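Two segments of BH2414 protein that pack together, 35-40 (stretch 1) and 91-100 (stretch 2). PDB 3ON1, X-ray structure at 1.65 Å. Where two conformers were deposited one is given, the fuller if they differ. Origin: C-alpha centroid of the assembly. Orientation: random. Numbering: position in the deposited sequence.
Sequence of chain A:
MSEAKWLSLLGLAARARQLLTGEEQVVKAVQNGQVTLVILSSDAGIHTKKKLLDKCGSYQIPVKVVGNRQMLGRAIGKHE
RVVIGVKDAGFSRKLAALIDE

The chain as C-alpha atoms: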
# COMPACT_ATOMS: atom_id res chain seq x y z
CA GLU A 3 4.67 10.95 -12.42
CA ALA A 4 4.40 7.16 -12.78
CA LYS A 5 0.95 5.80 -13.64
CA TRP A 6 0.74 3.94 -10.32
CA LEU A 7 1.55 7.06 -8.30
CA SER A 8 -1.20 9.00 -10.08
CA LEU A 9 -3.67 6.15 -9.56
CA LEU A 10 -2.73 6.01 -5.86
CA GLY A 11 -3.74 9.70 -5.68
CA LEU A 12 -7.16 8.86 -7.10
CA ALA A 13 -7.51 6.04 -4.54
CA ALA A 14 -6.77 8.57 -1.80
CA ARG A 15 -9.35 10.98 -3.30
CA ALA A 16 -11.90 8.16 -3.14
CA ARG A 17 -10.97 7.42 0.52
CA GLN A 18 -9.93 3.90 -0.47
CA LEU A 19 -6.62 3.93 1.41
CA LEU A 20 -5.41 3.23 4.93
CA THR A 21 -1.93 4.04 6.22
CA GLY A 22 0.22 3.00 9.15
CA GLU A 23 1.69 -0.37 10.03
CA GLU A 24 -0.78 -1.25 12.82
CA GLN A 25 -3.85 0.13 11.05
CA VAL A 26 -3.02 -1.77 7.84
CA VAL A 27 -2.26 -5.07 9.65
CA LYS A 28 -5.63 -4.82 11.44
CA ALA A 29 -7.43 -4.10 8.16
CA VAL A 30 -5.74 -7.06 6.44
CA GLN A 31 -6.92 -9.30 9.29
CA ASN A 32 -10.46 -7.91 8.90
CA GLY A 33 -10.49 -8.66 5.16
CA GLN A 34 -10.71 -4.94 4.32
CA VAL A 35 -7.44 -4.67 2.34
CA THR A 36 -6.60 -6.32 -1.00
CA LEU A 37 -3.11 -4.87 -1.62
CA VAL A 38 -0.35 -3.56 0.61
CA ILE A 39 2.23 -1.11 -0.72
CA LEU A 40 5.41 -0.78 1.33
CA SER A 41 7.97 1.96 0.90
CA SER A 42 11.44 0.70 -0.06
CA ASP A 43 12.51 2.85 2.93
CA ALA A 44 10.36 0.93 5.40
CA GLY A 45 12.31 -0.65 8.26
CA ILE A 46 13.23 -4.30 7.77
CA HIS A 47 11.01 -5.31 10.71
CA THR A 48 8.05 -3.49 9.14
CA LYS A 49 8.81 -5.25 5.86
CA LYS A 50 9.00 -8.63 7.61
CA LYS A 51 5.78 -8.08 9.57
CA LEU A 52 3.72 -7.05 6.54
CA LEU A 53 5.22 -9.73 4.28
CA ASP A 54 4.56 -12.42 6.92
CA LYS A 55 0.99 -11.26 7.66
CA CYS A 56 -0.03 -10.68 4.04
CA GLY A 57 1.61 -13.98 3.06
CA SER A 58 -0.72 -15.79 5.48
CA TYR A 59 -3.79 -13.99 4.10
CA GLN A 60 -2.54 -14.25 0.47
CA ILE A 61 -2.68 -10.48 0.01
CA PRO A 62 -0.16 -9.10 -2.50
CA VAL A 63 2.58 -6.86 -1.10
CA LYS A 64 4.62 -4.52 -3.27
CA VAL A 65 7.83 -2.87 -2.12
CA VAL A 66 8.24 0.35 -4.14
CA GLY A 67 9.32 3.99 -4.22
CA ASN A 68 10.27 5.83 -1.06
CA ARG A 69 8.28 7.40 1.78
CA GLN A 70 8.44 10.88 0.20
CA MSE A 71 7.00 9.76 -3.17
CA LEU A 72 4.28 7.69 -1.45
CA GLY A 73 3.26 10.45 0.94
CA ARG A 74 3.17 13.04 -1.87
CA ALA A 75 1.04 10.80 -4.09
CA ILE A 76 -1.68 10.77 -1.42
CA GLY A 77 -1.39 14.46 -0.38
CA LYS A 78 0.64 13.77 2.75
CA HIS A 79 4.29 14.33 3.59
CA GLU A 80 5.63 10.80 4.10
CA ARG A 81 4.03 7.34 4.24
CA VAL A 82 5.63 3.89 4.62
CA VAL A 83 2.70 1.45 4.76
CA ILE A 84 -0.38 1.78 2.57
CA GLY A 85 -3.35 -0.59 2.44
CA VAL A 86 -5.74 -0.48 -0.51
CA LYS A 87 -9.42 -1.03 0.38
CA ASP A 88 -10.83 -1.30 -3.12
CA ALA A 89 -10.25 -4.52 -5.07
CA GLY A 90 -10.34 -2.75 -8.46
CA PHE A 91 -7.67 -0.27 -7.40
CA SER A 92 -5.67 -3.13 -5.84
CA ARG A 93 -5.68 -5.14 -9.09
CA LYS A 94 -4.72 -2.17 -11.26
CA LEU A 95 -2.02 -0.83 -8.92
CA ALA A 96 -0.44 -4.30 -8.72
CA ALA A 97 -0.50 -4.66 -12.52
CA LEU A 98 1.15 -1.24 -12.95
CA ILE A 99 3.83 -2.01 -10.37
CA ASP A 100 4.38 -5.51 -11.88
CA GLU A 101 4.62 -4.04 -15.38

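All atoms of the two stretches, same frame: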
# COMPACT_ATOMS: atom_id res chain seq x y z
N VAL A 35 -8.56 -5.12 3.19
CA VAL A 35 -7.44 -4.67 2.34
C VAL A 35 -7.05 -5.75 1.34
O VAL A 35 -6.90 -6.92 1.70
CB VAL A 35 -6.23 -4.23 3.22
CG1 VAL A 35 -4.93 -4.17 2.42
CG2 VAL A 35 -6.50 -2.88 3.85
N THR A 36 -6.91 -5.36 0.07
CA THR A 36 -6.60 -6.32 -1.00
C THR A 36 -5.22 -6.12 -1.65
O THR A 36 -4.84 -6.87 -2.55
CB THR A 36 -7.71 -6.39 -2.07
OG1 THR A 36 -8.22 -5.08 -2.34
CG2 THR A 36 -8.83 -7.30 -1.60
N LEU A 37 -4.50 -5.10 -1.20
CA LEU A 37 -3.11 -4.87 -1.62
C LEU A 37 -2.43 -4.03 -0.57
O LEU A 37 -3.01 -3.06 -0.06
CB LEU A 37 -3.04 -4.16 -2.99
CG LEU A 37 -1.68 -3.62 -3.46
CD1 LEU A 37 -0.70 -4.75 -3.81
CD2 LEU A 37 -1.84 -2.72 -4.67
N VAL A 38 -1.19 -4.39 -0.26
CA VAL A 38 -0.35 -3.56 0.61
C VAL A 38 0.84 -3.05 -0.20
O VAL A 38 1.50 -3.81 -0.90
CB VAL A 38 0.10 -4.32 1.87
CG1 VAL A 38 1.13 -3.52 2.66
CG2 VAL A 38 -1.11 -4.64 2.74
N ILE A 39 1.06 -1.74 -0.12
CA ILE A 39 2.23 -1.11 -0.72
C ILE A 39 3.16 -0.66 0.39
O ILE A 39 2.75 0.07 1.29
CB ILE A 39 1.83 0.07 -1.63
CG1 ILE A 39 1.06 -0.45 -2.85
CG2 ILE A 39 3.06 0.87 -2.06
CD1 ILE A 39 0.31 0.63 -3.63
N LEU A 40 4.40 -1.13 0.33
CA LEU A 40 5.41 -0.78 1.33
C LEU A 40 6.47 0.08 0.68
O LEU A 40 6.96 -0.25 -0.39
CB LEU A 40 6.09 -2.04 1.87
CG LEU A 40 5.37 -2.98 2.82
CD1 LEU A 40 6.24 -4.21 3.02
CD2 LEU A 40 5.13 -2.29 4.14
N PHE A 91 -8.91 -1.01 -7.55
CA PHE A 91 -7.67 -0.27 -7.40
C PHE A 91 -6.49 -1.21 -7.09
O PHE A 91 -5.40 -1.06 -7.65
CB PHE A 91 -7.80 0.79 -6.30
CG PHE A 91 -8.33 2.12 -6.79
CD1 PHE A 91 -7.48 3.03 -7.39
CD2 PHE A 91 -9.67 2.45 -6.63
CE1 PHE A 91 -7.95 4.26 -7.84
CE2 PHE A 91 -10.15 3.69 -7.07
CZ PHE A 91 -9.29 4.59 -7.68
N SER A 92 -6.72 -2.18 -6.21
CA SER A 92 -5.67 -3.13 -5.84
C SER A 92 -5.14 -3.88 -7.06
O SER A 92 -3.92 -3.99 -7.24
CB SER A 92 -6.15 -4.11 -4.77
OG SER A 92 -6.35 -3.44 -3.55
N ARG A 93 -6.05 -4.39 -7.89
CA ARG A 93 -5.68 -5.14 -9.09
C ARG A 93 -4.85 -4.27 -10.02
O ARG A 93 -3.75 -4.65 -10.43
CB ARG A 93 -6.93 -5.65 -9.83
CG ARG A 93 -7.47 -6.96 -9.28
CD ARG A 93 -8.44 -7.63 -10.25
NE ARG A 93 -9.55 -6.75 -10.60
CZ ARG A 93 -10.67 -6.65 -9.90
NH1 ARG A 93 -10.84 -7.38 -8.81
NH2 ARG A 93 -11.62 -5.81 -10.29
N LYS A 94 -5.36 -3.07 -10.32
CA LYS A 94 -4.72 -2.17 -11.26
C LYS A 94 -3.36 -1.65 -10.77
O LYS A 94 -2.39 -1.61 -11.54
CB LYS A 94 -5.66 -1.01 -11.62
CG LYS A 94 -5.18 -0.13 -12.77
CD LYS A 94 -5.04 -0.91 -14.05
CE LYS A 94 -5.14 -0.02 -15.27
NZ LYS A 94 -5.21 -0.84 -16.48
N LEU A 95 -3.29 -1.28 -9.49
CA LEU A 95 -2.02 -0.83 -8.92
C LEU A 95 -0.97 -1.94 -8.99
O LEU A 95 0.17 -1.68 -9.36
CB LEU A 95 -2.21 -0.36 -7.47
CG LEU A 95 -2.92 0.99 -7.30
CD1 LEU A 95 -3.44 1.13 -5.88
CD2 LEU A 95 -2.02 2.17 -7.68
N ALA A 96 -1.36 -3.17 -8.67
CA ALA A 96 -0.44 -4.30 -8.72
C ALA A 96 0.06 -4.54 -10.14
O ALA A 96 1.25 -4.74 -10.36
CB ALA A 96 -1.10 -5.56 -8.15
N ALA A 97 -0.85 -4.48 -11.11
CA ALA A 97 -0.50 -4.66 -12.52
C ALA A 97 0.50 -3.59 -12.99
O ALA A 97 1.45 -3.90 -13.70
CB ALA A 97 -1.74 -4.64 -13.40
N LEU A 98 0.28 -2.35 -12.57
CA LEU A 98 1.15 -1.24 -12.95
C LEU A 98 2.54 -1.39 -12.34
O LEU A 98 3.55 -1.21 -13.03
CB LEU A 98 0.52 0.09 -12.55
CG LEU A 98 -0.67 0.57 -13.40
CD1 LEU A 98 -1.37 1.72 -12.70
CD2 LEU A 98 -0.22 0.97 -14.80
N ILE A 99 2.58 -1.75 -11.06
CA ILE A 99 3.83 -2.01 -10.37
C ILE A 99 4.56 -3.23 -10.97
O ILE A 99 5.78 -3.19 -11.16
CB ILE A 99 3.60 -2.16 -8.84
CG1 ILE A 99 3.19 -0.81 -8.23
CG2 ILE A 99 4.84 -2.71 -8.14
CD1 ILE A 99 2.49 -0.90 -6.87
N ASP A 100 3.81 -4.27 -11.32
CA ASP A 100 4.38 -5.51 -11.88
C ASP A 100 4.75 -5.39 -13.36
O ASP A 100 5.41 -6.28 -13.91
CB ASP A 100 3.42 -6.69 -11.70
CG ASP A 100 3.30 -7.14 -10.25
OD1 ASP A 100 4.19 -6.82 -9.44
OD2 ASP A 100 2.30 -7.83 -9.94

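A helix laid against a strand is among the commonest ways to close a protein core, and this small contact from the BH2414 protein shows how it can be built from one polar link and a short row of aliphatic side chains. The helix of stretch 2 passes the strand of stretch 1 at an axis separation of 8.9 Å, the N-to-C directions inclined by 43°. Because the two elements diverge, the backbones are nearest at one place, where the CA atoms of Leu-37 and Ser-92 lie 5.2 Å apart, and on the helix a serine stands at that point, with larger aliphatic residues beyond it.

The polar part of the contact sits beside this close approach. Thr-36 OG1 and Ser-92 OG form a hydrogen bond of 2.8 Å, in which either hydroxyl could be the donor. Both side chains leave their backbones toward the opposite stretch, Thr-36 with chi1 in the p well and Ser-92 in the m well, so that two short groups meet without any long reach. Serine suits the narrowest part of the interface: its CB and OG occupy little space, and the hydroxyl, although buried, is satisfied by hydrogen bonding, here and elsewhere in the structure. The same oxygen rests 3.4 Å from Leu-37 N, but the angle is poor and this approach is packing rather than a second hydrogen bond. Thr-36 is partly exposed, and its hydroxyl gives Ser-92 a polar partner on the side of stretch 1.

The apolar part follows from strand geometry. Side chains alternate along an extended backbone, and here Leu-37 and Ile-39 point toward the helix while Val-38 between them points away and makes no contact with it. Leu-37 has the largest area covered by the other stretch. With chi1 t and chi2 p, it brings CD2 to 3.7 Å from Leu-95 CB, and its CD1 lies 4.4 Å from Ala-96 CB. The small methyl of Ala-96, directed sideways, adds a modest apolar surface beside the leucine. Farther along, where the backbones have separated, Ile-39 meets Leu-95 and Ile-99 through the ends of their side chains: Ile-39 CD1 lies 4.2 Å from Ile-99 CD1 and 4.4 Å from Leu-95 CD1. Leu-95 thus touches both strand residues and links the two halves of the apolar patch.

The helix supplies this surface through its own periodicity. Ser-92, Leu-95 and Ile-99 recur at intervals of three and four residues, so all three point toward the strand, whereas Arg-93 and Lys-94 point away and are exposed, as their charges favour. Backbone hydrogen bonds hold that spacing, among them Ala-96 N to Ser-92 O at 3.0 Å and Ile-99 N to Leu-95 O at 3.0 Å.

In all, 282 Å² is buried between the stretches, both sides summed. The general lesson is one of fitting side chains to separation: a small serine faces the strand where the backbones are closest and Leu-37 lies against the helix, aliphatic side chains meet by their ends farther along, and a single hydrogen bond joins the two hydroxyls at the tight end.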